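Long-range contacts in apical membrane antigen 1 (Babesia divergens, PDB 4APM), which probably takes part in host-cell invasion by the parasite as an apical membrane antigen linked to the moving junction, the chain here covering domains I, II and III: residues C335-D339 with P358-D362; I363-I369 with E385-S391; K396-H402 with Y414-P420. One frame throughout, in Å; residues are numbered along the deposited sequence.

Contact 1. Residues C335-D339 with P358-D362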
ATOM      1  N   CYS A 335     -13.704  -2.831   8.483  1.00 36.60           N
ATOM      2  CA  CYS A 335     -13.369  -3.510   9.748  1.00 36.01           C
ATOM      3  C   CYS A 335     -12.413  -4.682   9.511  1.00 37.62           C
ATOM      4  O   CYS A 335     -12.150  -5.075   8.361  1.00 38.79           O
ATOM      5  CB  CYS A 335     -14.638  -4.028  10.406  1.00 38.67           C
ATOM      6  SG  CYS A 335     -15.493  -5.191   9.325  1.00 41.60           S
ATOM      7  N   LEU A 336     -11.917  -5.254  10.603  1.00 33.13           N
ATOM      8  CA  LEU A 336     -11.006  -6.393  10.538  1.00 33.65           C
ATOM      9  C   LEU A 336     -11.606  -7.564  11.341  1.00 35.50           C
ATOM     10  O   LEU A 336     -12.364  -7.344  12.275  1.00 33.09           O
ATOM     11  CB  LEU A 336      -9.627  -6.010  11.101  1.00 30.53           C
ATOM     12  CG  LEU A 336      -8.856  -4.824  10.499  1.00 31.26           C
ATOM     13  CD1 LEU A 336      -7.513  -4.660  11.191  1.00 27.77           C
ATOM     14  CD2 LEU A 336      -8.663  -4.964   8.997  1.00 24.77           C
ATOM     15  N   ILE A 337     -11.295  -8.791  10.924  1.00 31.94           N
ATOM     16  CA  ILE A 337     -11.603 -10.009  11.652  1.00 32.83           C
ATOM     17  C   ILE A 337     -10.273 -10.562  12.183  1.00 36.01           C
ATOM     18  O   ILE A 337      -9.285 -10.604  11.440  1.00 33.77           O
ATOM     19  CB  ILE A 337     -12.199 -11.055  10.689  1.00 37.59           C
ATOM     20  CG1 ILE A 337     -13.537 -10.591  10.146  1.00 36.80           C
ATOM     21  CG2 ILE A 337     -12.266 -12.439  11.325  1.00 37.47           C
ATOM     22  CD1 ILE A 337     -13.448 -10.001   8.755  1.00 43.48           C
ATOM     23  N   ILE A 338     -10.208 -10.951  13.457  1.00 32.22           N
ATOM     24  CA  ILE A 338      -8.959 -11.518  13.933  1.00 35.24           C
ATOM     25  C   ILE A 338      -8.821 -12.975  13.487  1.00 36.68           C
ATOM     26  O   ILE A 338      -9.812 -13.714  13.405  1.00 38.08           O
ATOM     27  CB  ILE A 338      -8.702 -11.326  15.456  1.00 39.81           C
ATOM     28  CG1 ILE A 338      -7.245 -11.671  15.783  1.00 41.73           C
ATOM     29  CG2 ILE A 338      -9.636 -12.181  16.304  1.00 39.32           C
ATOM     30  CD1 ILE A 338      -6.958 -11.832  17.261  1.00 50.27           C
ATOM     31  N   ASP A 339      -7.605 -13.345  13.106  1.00 36.30           N
ATOM     32  CA  ASP A 339      -7.315 -14.685  12.625  1.00 37.45           C
ATOM     33  C   ASP A 339      -5.801 -14.890  12.574  1.00 37.53           C
ATOM     34  O   ASP A 339      -5.120 -14.238  11.802  1.00 41.71           O
ATOM     35  CB  ASP A 339      -7.938 -14.909  11.241  1.00 37.72           C
ATOM     36  CG  ASP A 339      -7.679 -16.299  10.709  1.00 47.35           C
ATOM     37  OD1 ASP A 339      -8.126 -17.277  11.352  1.00 50.08           O
ATOM     38  OD2 ASP A 339      -7.003 -16.421   9.665  1.00 56.20           O
ATOM     39  N   PRO A 358       0.726  -4.940  15.010  1.00 38.31           N
ATOM     40  CA  PRO A 358      -0.177  -5.937  15.601  1.00 37.21           C
ATOM     41  C   PRO A 358      -1.640  -5.586  15.383  1.00 37.52           C
ATOM     42  O   PRO A 358      -1.973  -4.402  15.280  1.00 40.20           O
ATOM     43  CB  PRO A 358       0.166  -5.874  17.105  1.00 36.97           C
ATOM     44  CG  PRO A 358       0.880  -4.573  17.295  1.00 33.93           C
ATOM     45  CD  PRO A 358       1.645  -4.378  16.013  1.00 37.85           C
ATOM     46  N   PHE A 359      -2.504  -6.603  15.306  1.00 38.31           N
ATOM     47  CA  PHE A 359      -3.972  -6.414  15.351  1.00 37.50           C
ATOM     48  C   PHE A 359      -4.334  -5.462  16.511  1.00 42.76           C
ATOM     49  O   PHE A 359      -3.668  -5.484  17.551  1.00 44.01           O
ATOM     50  CB  PHE A 359      -4.686  -7.776  15.517  1.00 33.30           C
ATOM     51  CG  PHE A 359      -6.183  -7.697  15.361  1.00 29.15           C
ATOM     52  CD1 PHE A 359      -6.964  -7.196  16.378  1.00 30.93           C
ATOM     53  CD2 PHE A 359      -6.786  -8.014  14.158  1.00 29.97           C
ATOM     54  CE1 PHE A 359      -8.322  -7.048  16.218  1.00 32.10           C
ATOM     55  CE2 PHE A 359      -8.145  -7.862  13.980  1.00 33.09           C
ATOM     56  CZ  PHE A 359      -8.922  -7.388  15.021  1.00 35.09           C
ATOM     57  N   PRO A 360      -5.328  -4.561  16.316  1.00 44.17           N
ATOM     58  CA  PRO A 360      -5.588  -3.636  17.429  1.00 42.79           C
ATOM     59  C   PRO A 360      -6.518  -4.242  18.496  1.00 43.09           C
ATOM     60  O   PRO A 360      -7.741  -4.104  18.418  1.00 38.40           O
ATOM     61  CB  PRO A 360      -6.230  -2.425  16.739  1.00 40.87           C
ATOM     62  CG  PRO A 360      -6.884  -2.985  15.525  1.00 38.73           C
ATOM     63  CD  PRO A 360      -6.049  -4.166  15.088  1.00 40.96           C
ATOM     64  N   CYS A 361      -5.911  -4.898  19.485  1.00 43.91           N
ATOM     65  CA  CYS A 361      -6.629  -5.708  20.478  1.00 42.97           C
ATOM     66  C   CYS A 361      -7.744  -4.973  21.170  1.00 43.58           C
ATOM     67  O   CYS A 361      -8.720  -5.585  21.597  1.00 45.35           O
ATOM     68  CB  CYS A 361      -5.656  -6.225  21.521  1.00 41.93           C
ATOM     69  SG  CYS A 361      -4.147  -6.828  20.764  1.00 49.41           S
ATOM     70  N   ASP A 362      -7.621  -3.657  21.271  1.00 43.79           N
ATOM     71  CA  ASP A 362      -8.620  -2.877  21.990  1.00 46.65           C
ATOM     72  C   ASP A 362      -9.935  -2.672  21.233  1.00 47.09           C
ATOM     73  O   ASP A 362     -10.894  -2.179  21.806  1.00 52.70           O
ATOM     74  CB  ASP A 362      -8.044  -1.525  22.422  1.00 51.65           C
ATOM     75  CG  ASP A 362      -7.478  -0.733  21.255  0.60 52.13           C
ATOM     76  OD1 ASP A 362      -6.774  -1.329  20.408  0.60 51.75           O
ATOM     77  OD2 ASP A 362      -7.721   0.489  21.196  0.60 55.76           O
TER

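Contact 2. Residues I363-I369 with E385-S391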
ATOM      1  N   ILE A 363      -9.978  -2.999  19.944  1.00 47.79           N
ATOM      2  CA  ILE A 363     -11.213  -2.782  19.155  1.00 44.34           C
ATOM      3  C   ILE A 363     -11.924  -4.121  18.930  1.00 44.52           C
ATOM      4  O   ILE A 363     -11.416  -5.000  18.234  1.00 45.73           O
ATOM      5  CB  ILE A 363     -10.927  -2.067  17.809  1.00 44.29           C
ATOM      6  CG1 ILE A 363     -10.341  -0.670  18.044  1.00 47.00           C
ATOM      7  CG2 ILE A 363     -12.185  -1.952  16.957  1.00 42.66           C
ATOM      8  CD1 ILE A 363      -9.658  -0.079  16.819  1.00 44.58           C
ATOM      9  N   VAL A 364     -13.062  -4.305  19.591  1.00 49.34           N
ATOM     10  CA  VAL A 364     -13.605  -5.650  19.800  1.00 46.56           C
ATOM     11  C   VAL A 364     -14.952  -5.800  19.093  1.00 46.95           C
ATOM     12  O   VAL A 364     -15.853  -4.989  19.284  1.00 50.28           O
ATOM     13  CB  VAL A 364     -13.714  -6.012  21.312  1.00 49.12           C
ATOM     14  CG1 VAL A 364     -14.160  -7.457  21.495  1.00 50.36           C
ATOM     15  CG2 VAL A 364     -12.380  -5.799  22.018  1.00 47.01           C
ATOM     16  N   THR A 365     -15.045  -6.799  18.219  1.00 43.28           N
ATOM     17  CA  THR A 365     -16.265  -7.091  17.456  1.00 44.27           C
ATOM     18  C   THR A 365     -16.264  -8.584  17.103  1.00 41.80           C
ATOM     19  O   THR A 365     -15.228  -9.226  17.142  1.00 42.64           O
ATOM     20  CB  THR A 365     -16.344  -6.279  16.130  1.00 49.08           C
ATOM     21  OG1 THR A 365     -15.164  -6.511  15.347  1.00 46.47           O
ATOM     22  CG2 THR A 365     -16.492  -4.786  16.401  1.00 48.36           C
ATOM     23  N   ASN A 366     -17.425  -9.133  16.770  1.00 44.09           N
ATOM     24  CA  ASN A 366     -17.498 -10.493  16.244  1.00 45.34           C
ATOM     25  C   ASN A 366     -17.205 -10.561  14.713  1.00 42.36           C
ATOM     26  O   ASN A 366     -17.778  -9.796  13.931  1.00 36.70           O
ATOM     27  CB  ASN A 366     -18.874 -11.105  16.565  1.00 46.88           C
ATOM     28  CG  ASN A 366     -19.043 -12.500  15.984  1.00 45.68           C
ATOM     29  OD1 ASN A 366     -18.431 -13.456  16.460  1.00 42.26           O
ATOM     30  ND2 ASN A 366     -19.813 -12.604  14.900  1.00 44.40           N
ATOM     31  N   GLY A 367     -16.320 -11.469  14.300  1.00 38.89           N
ATOM     32  CA  GLY A 367     -15.952 -11.569  12.885  1.00 39.44           C
ATOM     33  C   GLY A 367     -16.253 -12.914  12.243  1.00 43.77           C
ATOM     34  O   GLY A 367     -16.113 -13.962  12.889  1.00 46.82           O
ATOM     35  N   TYR A 368     -16.666 -12.892  10.973  1.00 40.81           N
ATOM     36  CA  TYR A 368     -16.646 -14.102  10.142  1.00 41.10           C
ATOM     37  C   TYR A 368     -15.380 -14.163   9.318  1.00 42.37           C
ATOM     38  O   TYR A 368     -15.095 -13.233   8.570  1.00 41.26           O
ATOM     39  CB  TYR A 368     -17.868 -14.157   9.230  1.00 43.40           C
ATOM     40  CG  TYR A 368     -19.146 -14.290  10.001  1.00 47.18           C
ATOM     41  CD1 TYR A 368     -19.635 -13.223  10.756  1.00 47.91           C
ATOM     42  CD2 TYR A 368     -19.811 -15.515  10.078  1.00 49.86           C
ATOM     43  CE1 TYR A 368     -20.782 -13.351  11.521  1.00 51.31           C
ATOM     44  CE2 TYR A 368     -20.971 -15.650  10.821  1.00 53.65           C
ATOM     45  CZ  TYR A 368     -21.451 -14.562  11.544  1.00 56.73           C
ATOM     46  OH  TYR A 368     -22.592 -14.690  12.305  1.00 57.46           O
ATOM     47  N   ILE A 369     -14.603 -15.237   9.478  1.00 40.17           N
ATOM     48  CA  ILE A 369     -13.363 -15.402   8.714  1.00 40.96           C
ATOM     49  C   ILE A 369     -13.576 -15.660   7.206  1.00 46.41           C
ATOM     50  O   ILE A 369     -12.757 -15.243   6.383  1.00 44.14           O
ATOM     51  CB  ILE A 369     -12.433 -16.490   9.304  1.00 44.15           C
ATOM     52  CG1 ILE A 369     -13.088 -17.869   9.262  1.00 43.80           C
ATOM     53  CG2 ILE A 369     -11.964 -16.118  10.705  1.00 40.26           C
ATOM     54  CD1 ILE A 369     -12.120 -19.006   9.509  1.00 45.23           C
ATOM     55  N   GLU A 385     -20.256 -21.684   9.656  1.00 56.45           N
ATOM     56  CA  GLU A 385     -19.514 -20.440   9.485  1.00 54.97           C
ATOM     57  C   GLU A 385     -18.743 -20.058  10.745  1.00 49.85           C
ATOM     58  O   GLU A 385     -19.299 -19.471  11.660  1.00 55.66           O
ATOM     59  CB  GLU A 385     -20.460 -19.309   9.096  1.00 51.34           C
ATOM     60  CG  GLU A 385     -21.011 -19.407   7.684  1.00 54.75           C
ATOM     61  CD  GLU A 385     -21.823 -18.181   7.322  1.00 63.25           C
ATOM     62  OE1 GLU A 385     -21.949 -17.290   8.186  1.00 66.54           O
ATOM     63  OE2 GLU A 385     -22.339 -18.099   6.186  1.00 67.84           O
ATOM     64  N   VAL A 386     -17.464 -20.406  10.778  1.00 41.66           N
ATOM     65  CA  VAL A 386     -16.560 -19.974  11.829  1.00 42.88           C
ATOM     66  C   VAL A 386     -16.602 -18.462  12.099  1.00 47.95           C
ATOM     67  O   VAL A 386     -16.481 -17.643  11.175  1.00 47.92           O
ATOM     68  CB  VAL A 386     -15.135 -20.413  11.494  1.00 40.49           C
ATOM     69  CG1 VAL A 386     -14.176 -20.035  12.606  1.00 42.44           C
ATOM     70  CG2 VAL A 386     -15.111 -21.916  11.229  1.00 36.86           C
ATOM     71  N   THR A 387     -16.819 -18.103  13.363  1.00 45.81           N
ATOM     72  CA  THR A 387     -16.691 -16.720  13.821  1.00 41.39           C
ATOM     73  C   THR A 387     -15.489 -16.601  14.753  1.00 43.16           C
ATOM     74  O   THR A 387     -15.060 -17.598  15.335  1.00 42.39           O
ATOM     75  CB  THR A 387     -17.949 -16.248  14.554  1.00 43.55           C
ATOM     76  OG1 THR A 387     -18.433 -17.298  15.401  1.00 49.36           O
ATOM     77  CG2 THR A 387     -19.026 -15.855  13.570  1.00 40.42           C
ATOM     78  N   THR A 388     -14.881 -15.412  14.813  1.00 42.19           N
ATOM     79  CA  THR A 388     -13.830 -15.137  15.805  1.00 39.29           C
ATOM     80  C   THR A 388     -14.112 -13.831  16.553  1.00 42.27           C
ATOM     81  O   THR A 388     -14.909 -13.000  16.099  1.00 42.95           O
ATOM     82  CB  THR A 388     -12.406 -15.044  15.197  1.00 42.23           C
ATOM     83  OG1 THR A 388     -12.291 -13.858  14.404  1.00 45.94           O
ATOM     84  CG2 THR A 388     -12.045 -16.263  14.361  1.00 36.89           C
ATOM     85  N   ALA A 389     -13.430 -13.648  17.682  1.00 42.11           N
ATOM     86  CA  ALA A 389     -13.594 -12.454  18.517  1.00 45.73           C
ATOM     87  C   ALA A 389     -12.502 -12.409  19.584  1.00 41.90           C
ATOM     88  O   ALA A 389     -11.949 -13.438  19.947  1.00 48.73           O
ATOM     89  CB  ALA A 389     -14.978 -12.434  19.160  1.00 44.63           C
ATOM     90  N   LEU A 390     -12.152 -11.206  20.033  1.00 46.45           N
ATOM     91  CA  LEU A 390     -11.109 -11.013  21.057  1.00 46.71           C
ATOM     92  C   LEU A 390     -11.612 -11.297  22.489  1.00 44.32           C
ATOM     93  O   LEU A 390     -10.820 -11.358  23.424  1.00 44.14           O
ATOM     94  CB  LEU A 390     -10.600  -9.575  20.991  1.00 50.90           C
ATOM     95  CG  LEU A 390      -9.224  -9.246  20.409  1.00 51.79           C
ATOM     96  CD1 LEU A 390      -8.548 -10.451  19.794  1.00 52.77           C
ATOM     97  CD2 LEU A 390      -9.358  -8.109  19.413  1.00 45.88           C
ATOM     98  N   SER A 391     -12.932 -11.406  22.648  1.00 46.02           N
ATOM     99  CA  SER A 391     -13.559 -11.721  23.932  1.00 51.77           C
ATOM    100  C   SER A 391     -14.658 -12.775  23.768  1.00 56.95           C
ATOM    101  O   SER A 391     -15.325 -12.837  22.718  1.00 60.30           O
ATOM    102  CB  SER A 391     -14.160 -10.461  24.548  1.00 46.88           C
ATOM    103  OG  SER A 391     -15.425 -10.199  23.975  1.00 49.56           O
TER

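Contact 3. Residues K396-H402 with Y414-P420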
ATOM      1  N   LYS A 396     -20.093 -14.317  18.811  1.00 57.68           N
ATOM      2  CA  LYS A 396     -21.345 -14.990  18.512  1.00 56.60           C
ATOM      3  C   LYS A 396     -21.056 -16.440  18.131  1.00 62.76           C
ATOM      4  O   LYS A 396     -20.264 -16.705  17.225  1.00 66.10           O
ATOM      5  CB  LYS A 396     -22.109 -14.245  17.412  1.00 61.08           C
ATOM      6  CG  LYS A 396     -22.286 -12.764  17.733  1.00 60.28           C
ATOM      7  CD  LYS A 396     -23.263 -12.033  16.815  1.00 60.54           C
ATOM      8  CE  LYS A 396     -23.348 -10.560  17.219  1.00 56.10           C
ATOM      9  NZ  LYS A 396     -24.675  -9.921  16.967  1.00 60.02           N
ATOM     10  N   CYS A 397     -21.615 -17.372  18.902  1.00 62.81           N
ATOM     11  CA  CYS A 397     -21.339 -18.798  18.724  1.00 66.71           C
ATOM     12  C   CYS A 397     -22.566 -19.660  19.019  1.00 66.14           C
ATOM     13  O   CYS A 397     -23.299 -19.425  19.979  1.00 67.50           O
ATOM     14  CB  CYS A 397     -20.155 -19.243  19.597  1.00 64.89           C
ATOM     15  SG  CYS A 397     -19.631 -20.969  19.361  1.00 63.67           S
ATOM     16  N   SER A 398     -22.765 -20.676  18.196  1.00 62.36           N
ATOM     17  CA  SER A 398     -23.921 -21.530  18.321  1.00 63.62           C
ATOM     18  C   SER A 398     -23.472 -22.972  18.500  1.00 62.91           C
ATOM     19  O   SER A 398     -24.251 -23.897  18.288  1.00 64.71           O
ATOM     20  CB  SER A 398     -24.789 -21.413  17.071  1.00 63.98           C
ATOM     21  OG  SER A 398     -24.216 -22.149  16.003  1.00 64.76           O
ATOM     22  N   LYS A 399     -22.192 -23.159  18.812  1.00 57.85           N
ATOM     23  CA  LYS A 399     -21.629 -24.493  19.023  1.00 53.16           C
ATOM     24  C   LYS A 399     -20.560 -24.416  20.083  1.00 47.52           C
ATOM     25  O   LYS A 399     -20.807 -23.888  21.155  1.00 57.84           O
ATOM     26  CB  LYS A 399     -21.077 -25.091  17.721  1.00 56.59           C
ATOM     27  CG  LYS A 399     -22.071 -25.074  16.566  1.00 63.74           C
ATOM     28  CD  LYS A 399     -22.306 -26.458  15.983  1.00 60.50           C
ATOM     29  CE  LYS A 399     -23.738 -26.594  15.483  1.00 62.43           C
ATOM     30  NZ  LYS A 399     -23.971 -27.893  14.790  1.00 61.21           N
ATOM     31  N   TYR A 400     -19.366 -24.909  19.784  1.00 50.61           N
ATOM     32  CA  TYR A 400     -18.275 -24.906  20.754  1.00 49.34           C
ATOM     33  C   TYR A 400     -17.392 -23.670  20.640  1.00 55.72           C
ATOM     34  O   TYR A 400     -17.124 -23.193  19.546  1.00 55.51           O
ATOM     35  CB  TYR A 400     -17.448 -26.168  20.607  1.00 48.86           C
ATOM     36  CG  TYR A 400     -18.308 -27.410  20.600  1.00 63.22           C
ATOM     37  CD1 TYR A 400     -18.907 -27.857  19.426  1.00 61.89           C
ATOM     38  CD2 TYR A 400     -18.584 -28.093  21.777  1.00 62.64           C
ATOM     39  CE1 TYR A 400     -19.708 -28.978  19.416  1.00 64.85           C
ATOM     40  CE2 TYR A 400     -19.391 -29.214  21.777  1.00 70.09           C
ATOM     41  CZ  TYR A 400     -19.944 -29.655  20.591  1.00 69.15           C
ATOM     42  OH  TYR A 400     -20.730 -30.781  20.578  1.00 69.86           O
ATOM     43  N   VAL A 401     -16.983 -23.129  21.785  1.00 55.22           N
ATOM     44  CA  VAL A 401     -16.014 -22.042  21.815  1.00 53.20           C
ATOM     45  C   VAL A 401     -14.633 -22.609  22.054  1.00 53.00           C
ATOM     46  O   VAL A 401     -14.453 -23.458  22.918  1.00 58.73           O
ATOM     47  CB  VAL A 401     -16.337 -21.009  22.908  1.00 50.13           C
ATOM     48  CG1 VAL A 401     -15.268 -19.921  22.930  1.00 51.56           C
ATOM     49  CG2 VAL A 401     -17.705 -20.392  22.674  1.00 48.19           C
ATOM     50  N   HIS A 402     -13.674 -22.201  21.229  1.00 50.86           N
ATOM     51  CA  HIS A 402     -12.289 -22.603  21.416  1.00 49.20           C
ATOM     52  C   HIS A 402     -11.453 -21.399  21.697  1.00 49.06           C
ATOM     53  O   HIS A 402     -11.903 -20.265  21.557  1.00 44.65           O
ATOM     54  CB  HIS A 402     -11.741 -23.299  20.168  1.00 50.78           C
ATOM     55  CG  HIS A 402     -12.485 -24.551  19.780  1.00 48.89           C
ATOM     56  ND1 HIS A 402     -11.874 -25.754  19.674  1.00 47.06           N
ATOM     57  CD2 HIS A 402     -13.824 -24.756  19.450  1.00 43.80           C
ATOM     58  CE1 HIS A 402     -12.780 -26.679  19.321  1.00 51.48           C
ATOM     59  NE2 HIS A 402     -13.969 -26.061  19.159  1.00 46.61           N
ATOM     60  N   TYR A 414     -12.796 -18.617  19.011  1.00 46.73           N
ATOM     61  CA  TYR A 414     -13.541 -18.939  17.809  1.00 50.79           C
ATOM     62  C   TYR A 414     -14.631 -19.999  18.023  1.00 53.25           C
ATOM     63  O   TYR A 414     -14.596 -20.763  18.990  1.00 51.20           O
ATOM     64  CB  TYR A 414     -12.596 -19.317  16.659  1.00 42.66           C
ATOM     65  CG  TYR A 414     -11.892 -20.649  16.785  1.00 41.01           C
ATOM     66  CD1 TYR A 414     -10.687 -20.762  17.473  1.00 41.70           C
ATOM     67  CD2 TYR A 414     -12.356 -21.766  16.098  1.00 44.72           C
ATOM     68  CE1 TYR A 414     -10.005 -21.968  17.537  1.00 38.37           C
ATOM     69  CE2 TYR A 414     -11.689 -22.981  16.170  1.00 42.04           C
ATOM     70  CZ  TYR A 414     -10.511 -23.073  16.880  1.00 41.11           C
ATOM     71  OH  TYR A 414      -9.834 -24.277  16.921  1.00 43.34           O
ATOM     72  N   CYS A 415     -15.601 -20.016  17.115  1.00 54.26           N
ATOM     73  CA  CYS A 415     -16.728 -20.924  17.198  1.00 57.49           C
ATOM     74  C   CYS A 415     -16.620 -22.068  16.204  1.00 63.78           C
ATOM     75  O   CYS A 415     -16.669 -21.851  14.990  1.00 68.22           O
ATOM     76  CB  CYS A 415     -18.014 -20.178  16.941  1.00 59.52           C
ATOM     77  SG  CYS A 415     -19.450 -21.185  17.321  1.00 66.58           S
ATOM     78  N   SER A 416     -16.528 -23.285  16.727  1.00 56.10           N
ATOM     79  CA  SER A 416     -16.246 -24.458  15.921  1.00 56.84           C
ATOM     80  C   SER A 416     -17.294 -25.557  16.162  1.00 66.13           C
ATOM     81  O   SER A 416     -18.006 -25.533  17.171  1.00 70.37           O
ATOM     82  CB  SER A 416     -14.849 -24.963  16.246  1.00 57.56           C
ATOM     83  OG  SER A 416     -14.609 -26.214  15.652  1.00 61.71           O
ATOM     84  N   GLU A 417     -17.411 -26.491  15.217  1.00 68.10           N
ATOM     85  CA  GLU A 417     -18.320 -27.646  15.358  1.00 66.50           C
ATOM     86  C   GLU A 417     -17.668 -28.804  16.131  1.00 65.60           C
ATOM     87  O   GLU A 417     -18.363 -29.702  16.617  1.00 65.30           O
ATOM     88  CB  GLU A 417     -18.770 -28.166  13.989  1.00 66.30           C
ATOM     89  CG  GLU A 417     -19.885 -27.388  13.311  1.00 65.91           C
ATOM     90  CD  GLU A 417     -20.073 -27.809  11.853  1.00 75.26           C
ATOM     91  OE1 GLU A 417     -19.092 -28.281  11.221  1.00 68.95           O
ATOM     92  OE2 GLU A 417     -21.197 -27.652  11.327  1.00 73.72           O
ATOM     93  N   GLU A 418     -16.337 -28.807  16.191  1.00 58.78           N
ATOM     94  CA  GLU A 418     -15.594 -29.812  16.944  1.00 61.35           C
ATOM     95  C   GLU A 418     -15.652 -29.495  18.451  1.00 66.55           C
ATOM     96  O   GLU A 418     -15.710 -28.328  18.851  1.00 70.82           O
ATOM     97  CB  GLU A 418     -14.144 -29.885  16.429  0.60 62.24           C
ATOM     98  CG  GLU A 418     -13.156 -30.626  17.326  0.60 70.35           C
ATOM     99  CD  GLU A 418     -13.144 -32.135  17.104  0.60 76.56           C
ATOM    100  OE1 GLU A 418     -14.228 -32.727  16.906  0.60 81.02           O
ATOM    101  OE2 GLU A 418     -12.050 -32.737  17.161  0.60 73.34           O
ATOM    102  N   LYS A 419     -15.710 -30.535  19.277  1.00 70.45           N
ATOM    103  CA  LYS A 419     -15.579 -30.364  20.726  1.00 65.64           C
ATOM    104  C   LYS A 419     -14.117 -30.146  21.104  1.00 61.39           C
ATOM    105  O   LYS A 419     -13.233 -30.853  20.614  1.00 60.78           O
ATOM    106  CB  LYS A 419     -16.124 -31.586  21.476  1.00 64.94           C
ATOM    107  CG  LYS A 419     -17.539 -31.977  21.096  1.00 75.47           C
ATOM    108  CD  LYS A 419     -17.866 -33.374  21.593  1.00 80.06           C
ATOM    109  CE  LYS A 419     -18.930 -34.027  20.728  1.00 85.89           C
ATOM    110  NZ  LYS A 419     -19.996 -34.645  21.567  1.00 91.47           N
ATOM    111  N   PRO A 420     -13.858 -29.180  22.000  1.00 60.72           N
ATOM    112  CA  PRO A 420     -12.502 -28.962  22.502  1.00 60.88           C
ATOM    113  C   PRO A 420     -11.869 -30.268  22.983  1.00 63.62           C
ATOM    114  O   PRO A 420     -12.563 -31.126  23.523  1.00 73.21           O
ATOM    115  CB  PRO A 420     -12.715 -28.012  23.680  1.00 60.70           C
ATOM    116  CG  PRO A 420     -13.976 -27.285  23.350  1.00 61.92           C
ATOM    117  CD  PRO A 420     -14.838 -28.270  22.620  1.00 55.58           C
TER

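Contact 1. Residues C335-D339 with P358-D362
Phe359 packs against Leu336 and Ile338 in a buried, apolar contact between strand 335-339, an outermost strand of the seven-stranded mixed sheet, and the loop that follows strand 342-346. The nearest CA pair, Ile338 and Phe359, is 7.3 Å apart, too wide for backbone pairing; the Phe359 ring makes most of the joint, against both side-chain and main-chain atoms of the strand. The ring comes in on its CE2 corner, which lies 3.7 Å from CB of Leu336 and also close to CA of Ile338. CB of Ile338 stands over one face, 4.0 Å from the centroid of the Phe359 ring and 17° off the normal, a CH-pi contact. CG1 of Ile338, turned opposite its own backbone N (chi1 -167°), runs on along the same face and reaches CD2 of Phe359 at 4.0 Å. CD of Pro360 lies against the other face of Phe359, 3.4 Å above its plane and off toward the rim, clamping the ring against the strand.

Pro360 sits at the centre of an inverse gamma turn, a tight kink in a segment without regular structure. Its CD also meets CD1 of Leu336 at 4.2 Å, the two side chains crossing at about a right angle. The arrangement is consistent with the PAN-related, disulfide-braced sheets of the AMA1 family.

Trp12 of helix 8-16 touches both Leu336 and Pro360, and the strand side is fastened to the sheet by the Cys335-Cys235 disulfide. On the loop side the backbone N of Phe359 is hydrogen-bonded to Ser408 OG, and a disulfide joins Cys361 to Cys409.

Contact 2. Residues I363-I369 with E385-S391
Ile363 and Val364 meet Leu390: O of Ile363 lies near its CD2, and CG1 of Val364 is 4.2 Å from CB of Leu390. Thr365 turns its side chain from the partner and offers its carbonyl to CB of Ala389. Asn366 leans OD1 to 3.4 Å from CB of Thr387, but that amide is held by Lys396 N at OD1 and Ser234 OG at ND2. Gly367 forms the antiparallel hydrogen-bonded pair with Thr388: Gly367 N to Thr388 O is 2.8 Å, and Thr388 N to Gly367 O is 2.7 Å. Tyr368 and Thr387 form the non-hydrogen-bonded pair. With OG1 between N and the carbonyl carbon (chi1 41°), Thr387 lays CG2 over the ring's centre, 3.4 Å from the centroid and 13° off the normal, a CH-pi contact. OE1 of Glu385 approaches the same ring obliquely, its carboxylate plane nearly perpendicular; Arg372 salt-bridges that oxygen and makes a cation-pi contact with the ring. Ile369 adds a weak N-H bond to Val386 O at 3.5 Å, its CD1 3.9 Å from CG1 of Val386. Strand 234-237 runs parallel to 367-368 on its other flank, strand 410-416 lies beyond 387-389, and helix 8-16 covers Ile363 and Thr365.

Contact 3. Residues K396-H402 with Y414-P420
The carbonyl O of Tyr414 is gripped twice from the facing strand: His402 N donates to it at 2.8 Å with a nearly straight N-H (168°), and CA of Val401 adds a C-H contact at 3.4 Å. The same pair is closed less squarely by Tyr414 N, which reaches His402 O from above the carbonyl plane. Two residues along, Tyr400 and Ser416 exchange a second pair of backbone bonds, and Val401 faces Cys415 as the non-hydrogen-bonded pair between them. This antiparallel register belongs to the beta hairpin of strands 400-406 and 410-416, whose first strand is outermost in the mixed sheet.

The His402 ring is sandwiched. Tyr414 lies on one side as an offset stack, centroids 4.9 Å apart and planes at 20°; CG of Pro420 lies over the rim of the opposite face. Placed beside the backbone N (chi1 -60°), the imidazole lets NE2 donate a hydrogen bond to Glu418 O at 2.9 Å, near its ring plane but above the carbonyl plane, a bent bond off the lone pair. Ser416 OG accepts from Glu418 N at 3.2 Å, an ST turn that bends the chain just after the strand.

Against Tyr400, Lys419 lays its CA over one ring face, and its CG meets CZ of Tyr400 at 3.4 Å, the two side chains running alongside. Cys397 SG and Cys415 SG, 2.1 Å apart, covalently tie the loop ahead of the first strand to the hairpin.

How the contacts relate
Burial falls steadily along the series: contact 1 lies in the interior, contact 2 is partly buried, and contact 3 is at the surface, farthest from the chain's centre. All three reach the one mixed sheet, and the chemistry shifts outward from apolar ring packing to backbone pairing, then to a hairpin with a disulfide and a stacked imidazole. Thr388 OG1 links contacts 1 and 2 by a probable hydrogen bond to Ile338 O. Strand 387-389 of contact 2 lies beside strand 410-416 of contact 3, and the backbone of Lys396 probably hydrogen-bonds through O to Thr387 OG1 and through N to Asn366 OD1. Contacts 1 and 3 do not touch, their nearest atoms about 7 Å apart.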